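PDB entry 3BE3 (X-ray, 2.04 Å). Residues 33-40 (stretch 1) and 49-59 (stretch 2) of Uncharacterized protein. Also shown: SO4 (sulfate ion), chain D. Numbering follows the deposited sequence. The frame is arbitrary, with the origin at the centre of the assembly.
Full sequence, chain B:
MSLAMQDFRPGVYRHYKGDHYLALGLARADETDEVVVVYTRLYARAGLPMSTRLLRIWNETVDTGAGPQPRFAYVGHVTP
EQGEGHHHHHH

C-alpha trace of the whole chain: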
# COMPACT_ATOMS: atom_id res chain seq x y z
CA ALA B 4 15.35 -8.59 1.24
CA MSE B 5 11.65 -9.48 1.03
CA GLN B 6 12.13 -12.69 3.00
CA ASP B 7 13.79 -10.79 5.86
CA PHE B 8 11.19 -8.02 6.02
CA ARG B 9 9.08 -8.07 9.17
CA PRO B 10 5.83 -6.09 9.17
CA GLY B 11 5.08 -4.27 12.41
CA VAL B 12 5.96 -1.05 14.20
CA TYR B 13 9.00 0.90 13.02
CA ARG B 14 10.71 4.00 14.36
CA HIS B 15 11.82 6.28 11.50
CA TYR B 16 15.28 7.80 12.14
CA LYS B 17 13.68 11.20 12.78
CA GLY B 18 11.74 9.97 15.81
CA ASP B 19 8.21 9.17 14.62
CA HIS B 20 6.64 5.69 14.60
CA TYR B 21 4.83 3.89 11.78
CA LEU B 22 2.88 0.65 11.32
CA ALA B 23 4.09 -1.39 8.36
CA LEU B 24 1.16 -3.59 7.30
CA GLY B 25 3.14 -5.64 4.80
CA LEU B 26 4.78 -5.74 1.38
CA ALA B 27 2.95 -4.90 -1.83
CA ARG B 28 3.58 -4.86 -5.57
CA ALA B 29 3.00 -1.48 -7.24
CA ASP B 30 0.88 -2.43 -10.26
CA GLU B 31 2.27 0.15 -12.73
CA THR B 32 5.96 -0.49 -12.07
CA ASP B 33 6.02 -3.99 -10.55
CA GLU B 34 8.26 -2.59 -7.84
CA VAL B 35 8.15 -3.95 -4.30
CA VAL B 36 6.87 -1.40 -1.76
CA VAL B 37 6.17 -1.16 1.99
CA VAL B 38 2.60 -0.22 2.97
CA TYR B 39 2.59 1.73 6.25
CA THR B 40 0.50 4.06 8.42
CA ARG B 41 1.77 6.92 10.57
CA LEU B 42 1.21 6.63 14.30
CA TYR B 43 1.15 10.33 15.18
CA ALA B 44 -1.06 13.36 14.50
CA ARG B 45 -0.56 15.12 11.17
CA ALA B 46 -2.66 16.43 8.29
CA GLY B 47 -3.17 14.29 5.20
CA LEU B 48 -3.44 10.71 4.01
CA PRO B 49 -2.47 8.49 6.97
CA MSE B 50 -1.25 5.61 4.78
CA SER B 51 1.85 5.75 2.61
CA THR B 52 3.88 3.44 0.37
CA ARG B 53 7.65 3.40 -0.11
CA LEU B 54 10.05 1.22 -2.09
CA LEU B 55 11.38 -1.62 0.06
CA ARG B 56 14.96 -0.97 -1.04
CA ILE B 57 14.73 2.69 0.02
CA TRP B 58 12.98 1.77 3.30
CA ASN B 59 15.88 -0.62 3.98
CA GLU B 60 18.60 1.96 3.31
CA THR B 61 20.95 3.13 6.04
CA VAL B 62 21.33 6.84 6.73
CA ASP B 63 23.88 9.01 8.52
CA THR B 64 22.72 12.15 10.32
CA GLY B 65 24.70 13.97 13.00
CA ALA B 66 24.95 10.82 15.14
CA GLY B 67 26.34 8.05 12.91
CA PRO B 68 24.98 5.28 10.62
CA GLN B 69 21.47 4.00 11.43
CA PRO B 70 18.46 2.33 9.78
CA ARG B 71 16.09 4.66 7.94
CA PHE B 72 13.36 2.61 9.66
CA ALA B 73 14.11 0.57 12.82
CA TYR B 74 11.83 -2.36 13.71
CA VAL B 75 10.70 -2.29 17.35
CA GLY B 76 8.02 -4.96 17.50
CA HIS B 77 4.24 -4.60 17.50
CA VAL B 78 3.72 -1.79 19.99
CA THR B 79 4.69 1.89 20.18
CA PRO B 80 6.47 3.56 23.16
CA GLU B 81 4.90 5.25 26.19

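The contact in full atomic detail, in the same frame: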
# COMPACT_ATOMS: atom_id res chain seq x y z
N ASP B 33 5.64 -2.66 -11.02
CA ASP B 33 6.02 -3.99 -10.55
C ASP B 33 7.13 -3.90 -9.52
O ASP B 33 7.89 -4.85 -9.31
CB ASP B 33 6.44 -4.89 -11.71
CG ASP B 33 5.27 -5.26 -12.61
OD1 ASP B 33 4.83 -4.40 -13.41
OD2 ASP B 33 4.77 -6.41 -12.50
N GLU B 34 7.24 -2.75 -8.86
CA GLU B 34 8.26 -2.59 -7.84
C GLU B 34 7.66 -3.02 -6.50
O GLU B 34 6.45 -2.95 -6.29
CB GLU B 34 8.77 -1.15 -7.79
CG GLU B 34 9.60 -0.77 -9.02
CD GLU B 34 10.68 0.27 -8.73
OE1 GLU B 34 10.33 1.40 -8.32
OE2 GLU B 34 11.88 -0.04 -8.92
N VAL B 35 8.53 -3.49 -5.62
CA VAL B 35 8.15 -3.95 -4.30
C VAL B 35 8.13 -2.77 -3.33
O VAL B 35 9.14 -2.07 -3.19
CB VAL B 35 9.15 -5.03 -3.84
CG1 VAL B 35 8.85 -5.47 -2.43
CG2 VAL B 35 9.04 -6.24 -4.76
N VAL B 36 7.00 -2.54 -2.68
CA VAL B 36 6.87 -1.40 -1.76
C VAL B 36 6.37 -1.79 -0.36
O VAL B 36 5.74 -2.84 -0.18
CB VAL B 36 5.90 -0.34 -2.33
CG1 VAL B 36 6.35 0.11 -3.70
CG2 VAL B 36 4.48 -0.93 -2.41
N VAL B 37 6.64 -0.94 0.63
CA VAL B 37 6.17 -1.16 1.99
C VAL B 37 4.91 -0.30 2.16
O VAL B 37 4.90 0.87 1.78
CB VAL B 37 7.22 -0.71 3.06
CG1 VAL B 37 6.63 -0.83 4.48
CG2 VAL B 37 8.49 -1.54 2.94
N VAL B 38 3.86 -0.91 2.71
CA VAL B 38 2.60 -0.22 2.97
C VAL B 38 2.62 0.08 4.47
O VAL B 38 2.74 -0.84 5.27
CB VAL B 38 1.38 -1.12 2.65
CG1 VAL B 38 0.08 -0.40 3.01
CG2 VAL B 38 1.39 -1.48 1.17
N TYR B 39 2.53 1.35 4.84
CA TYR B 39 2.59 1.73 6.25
C TYR B 39 1.70 2.91 6.64
O TYR B 39 1.35 3.75 5.80
CB TYR B 39 4.05 2.01 6.63
CG TYR B 39 4.72 3.17 5.91
CD1 TYR B 39 4.98 4.38 6.56
CD2 TYR B 39 5.13 3.06 4.58
CE1 TYR B 39 5.64 5.43 5.91
CE2 TYR B 39 5.79 4.11 3.93
CZ TYR B 39 6.04 5.29 4.60
OH TYR B 39 6.73 6.31 3.96
N THR B 40 1.35 2.99 7.92
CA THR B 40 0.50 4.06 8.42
C THR B 40 1.27 4.83 9.48
O THR B 40 2.04 4.25 10.23
CB THR B 40 -0.77 3.48 9.08
OG1 THR B 40 -1.38 2.55 8.18
CG2 THR B 40 -1.76 4.59 9.43
N PRO B 49 -3.26 9.19 5.94
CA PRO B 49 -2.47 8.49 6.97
C PRO B 49 -1.60 7.35 6.43
O PRO B 49 -0.54 7.07 6.99
CB PRO B 49 -3.54 8.02 7.97
CG PRO B 49 -4.77 7.89 7.14
CD PRO B 49 -4.70 9.11 6.23
N MSE B 50 -2.04 6.70 5.35
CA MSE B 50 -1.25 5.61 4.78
C MSE B 50 -0.30 6.09 3.71
O MSE B 50 -0.58 7.06 2.98
CB MSE B 50 -2.15 4.51 4.20
CG MSE B 50 -2.73 3.57 5.23
SE MSE B 50 -3.21 1.84 4.48
CE MSE B 50 -4.81 2.39 3.53
N SER B 51 0.84 5.40 3.60
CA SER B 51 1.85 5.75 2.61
C SER B 51 2.47 4.47 2.06
O SER B 51 2.30 3.40 2.64
CB SER B 51 2.96 6.59 3.27
OG SER B 51 2.44 7.77 3.86
N THR B 52 3.19 4.59 0.94
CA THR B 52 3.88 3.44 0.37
C THR B 52 5.29 3.91 0.02
O THR B 52 5.48 5.06 -0.39
CB THR B 52 3.21 2.88 -0.91
OG1 THR B 52 3.42 3.80 -2.00
CG2 THR B 52 1.72 2.67 -0.69
N ARG B 53 6.27 3.04 0.19
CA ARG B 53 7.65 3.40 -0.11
C ARG B 53 8.42 2.17 -0.55
O ARG B 53 8.25 1.09 0.02
CB ARG B 53 8.32 4.00 1.13
CG ARG B 53 9.65 4.67 0.84
CD ARG B 53 10.06 5.58 1.98
NE ARG B 53 11.19 6.43 1.61
CZ ARG B 53 11.67 7.41 2.38
NH1 ARG B 53 11.12 7.66 3.56
NH2 ARG B 53 12.69 8.13 1.95
N LEU B 54 9.26 2.33 -1.57
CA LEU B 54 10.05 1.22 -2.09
C LEU B 54 10.77 0.50 -0.95
O LEU B 54 11.34 1.13 -0.06
CB LEU B 54 11.08 1.73 -3.11
CG LEU B 54 10.51 2.34 -4.40
CD1 LEU B 54 11.61 3.03 -5.18
CD2 LEU B 54 9.85 1.24 -5.23
N LEU B 55 10.73 -0.82 -0.97
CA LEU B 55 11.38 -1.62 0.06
C LEU B 55 12.88 -1.33 0.14
O LEU B 55 13.45 -1.20 1.22
CB LEU B 55 11.15 -3.10 -0.23
CG LEU B 55 11.81 -4.12 0.71
CD1 LEU B 55 11.23 -3.98 2.10
CD2 LEU B 55 11.57 -5.50 0.21
N ARG B 56 13.53 -1.22 -1.02
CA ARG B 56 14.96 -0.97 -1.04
C ARG B 56 15.35 0.40 -0.48
O ARG B 56 16.46 0.57 0.02
CB ARG B 56 15.52 -1.15 -2.46
CG ARG B 56 14.95 -0.22 -3.51
CD ARG B 56 15.63 -0.51 -4.85
NE ARG B 56 15.33 0.51 -5.85
CZ ARG B 56 14.30 0.48 -6.69
NH1 ARG B 56 13.45 -0.54 -6.66
NH2 ARG B 56 14.12 1.48 -7.55
N ILE B 57 14.44 1.37 -0.54
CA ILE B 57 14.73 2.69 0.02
C ILE B 57 14.46 2.62 1.53
O ILE B 57 15.22 3.16 2.34
CB ILE B 57 13.83 3.80 -0.60
CG1 ILE B 57 14.07 3.88 -2.11
CG2 ILE B 57 14.13 5.13 0.07
CD1 ILE B 57 15.50 4.19 -2.51
N TRP B 58 13.37 1.95 1.90
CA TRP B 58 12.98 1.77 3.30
C TRP B 58 14.13 1.10 4.06
O TRP B 58 14.43 1.47 5.20
CB TRP B 58 11.72 0.88 3.38
CG TRP B 58 11.25 0.48 4.77
CD1 TRP B 58 11.78 -0.49 5.57
CD2 TRP B 58 10.09 0.98 5.48
NE1 TRP B 58 11.03 -0.63 6.72
CE2 TRP B 58 9.99 0.26 6.68
CE3 TRP B 58 9.13 1.95 5.20
CZ2 TRP B 58 8.97 0.50 7.61
CZ3 TRP B 58 8.12 2.19 6.12
CH2 TRP B 58 8.04 1.46 7.30
N ASN B 59 14.77 0.13 3.40
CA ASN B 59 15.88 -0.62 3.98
C ASN B 59 17.24 0.08 3.96
O ASN B 59 18.22 -0.45 4.48
CB ASN B 59 16.02 -1.97 3.28
CG ASN B 59 15.07 -3.00 3.82
OD1 ASN B 59 14.74 -2.98 5.00
ND2 ASN B 59 14.64 -3.93 2.97
S SO4 D . 13.41 10.41 4.73
O1 SO4 D . 13.26 8.99 5.13
O2 SO4 D . 14.84 10.72 4.58
O3 SO4 D . 12.73 10.63 3.44
O4 SO4 D . 12.81 11.28 5.76
O HOH W 1 11.95 -2.14 -3.74
O HOH W 2 8.55 7.90 5.12

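Antiparallel strands alternate two kinds of residue pair, and the contact between residues 33-40 and 49-59 illustrates that alternation, with a short helix packed against the end of the ladder. Strand 35-40 runs against strand 50-54, their N-to-C directions 151° apart. Hydrogen-bonded pairs form at Val37 with Arg53 and at Tyr39 with Ser51, where each residue both gives and accepts. Val37 N donates to Arg53 O at 2.7 Å and Arg53 N returns a bond to Val37 O at 3.0 Å; Tyr39 N reaches Ser51 O at 3.0 Å, and Ser51 N reaches Tyr39 O at 2.8 Å. Between and beyond them lie the non-hydrogen-bonded pairs Val36-Leu54, Val38-Thr52 and Thr40-Met50. Here CA-H groups point at carbonyls instead, most closely from Thr52 CA to Val37 O at 3.1 Å.

The ladder does not stop where the second strand turns into a helix. Leu55 N, already in the helix, donates to Val35 O at 3.0 Å in a nearly straight bond, while Leu54, at the N-cap position, offers its carbonyl to the helix: Trp58 N lies 2.9 Å from Leu54 O. A water extends this junction, donating to Val35 O and accepting from Arg56 N.

Trp58, in the helix that follows, lies over the sheet face that carries Val37 and Tyr39. Val37 CG1 sits almost directly above its six-membered ring, 3.7 Å from the centroid, a CH-pi contact that places a methyl against the aromatic electron cloud. The edge of Trp58 in turn approaches the face of Tyr39, with Trp58 CZ3 3.5 Å from Tyr39 CD2 and the planes at 67°. Ser51 CB covers the opposite face of the tyrosine ring, so the ring is sandwiched between helix and strand. Leu55 adds aliphatic packing, its CD1 3.8 Å from Val37 CG2 and its CD2 3.8 Å from Val35 CG1.

On the face that carries Val38, Thr40, Met50 and Thr52, Val38 CG1 lies 4.2 Å from SE of Met50, a selenomethionine, and Thr40 OG1 lies 3.4 Å from Met50 CG.

Two charged contacts complete the picture. Glu34 OE2 forms a salt bridge with Arg56, accepting from NH1 at 2.8 Å and from NH2 at 3.0 Å, so that a single carboxylate oxygen accepts from both terminal nitrogens. Arg53 packs its CB 3.8 Å from Tyr39 CE2, but its extended chain carries the guanidinium away to a sulfate, probably from the crystallisation liquor, where Arg53 NH2 donates to sulfate O3 at 2.9 Å and Arg53 NH1 to sulfate O1 at 3.0 Å.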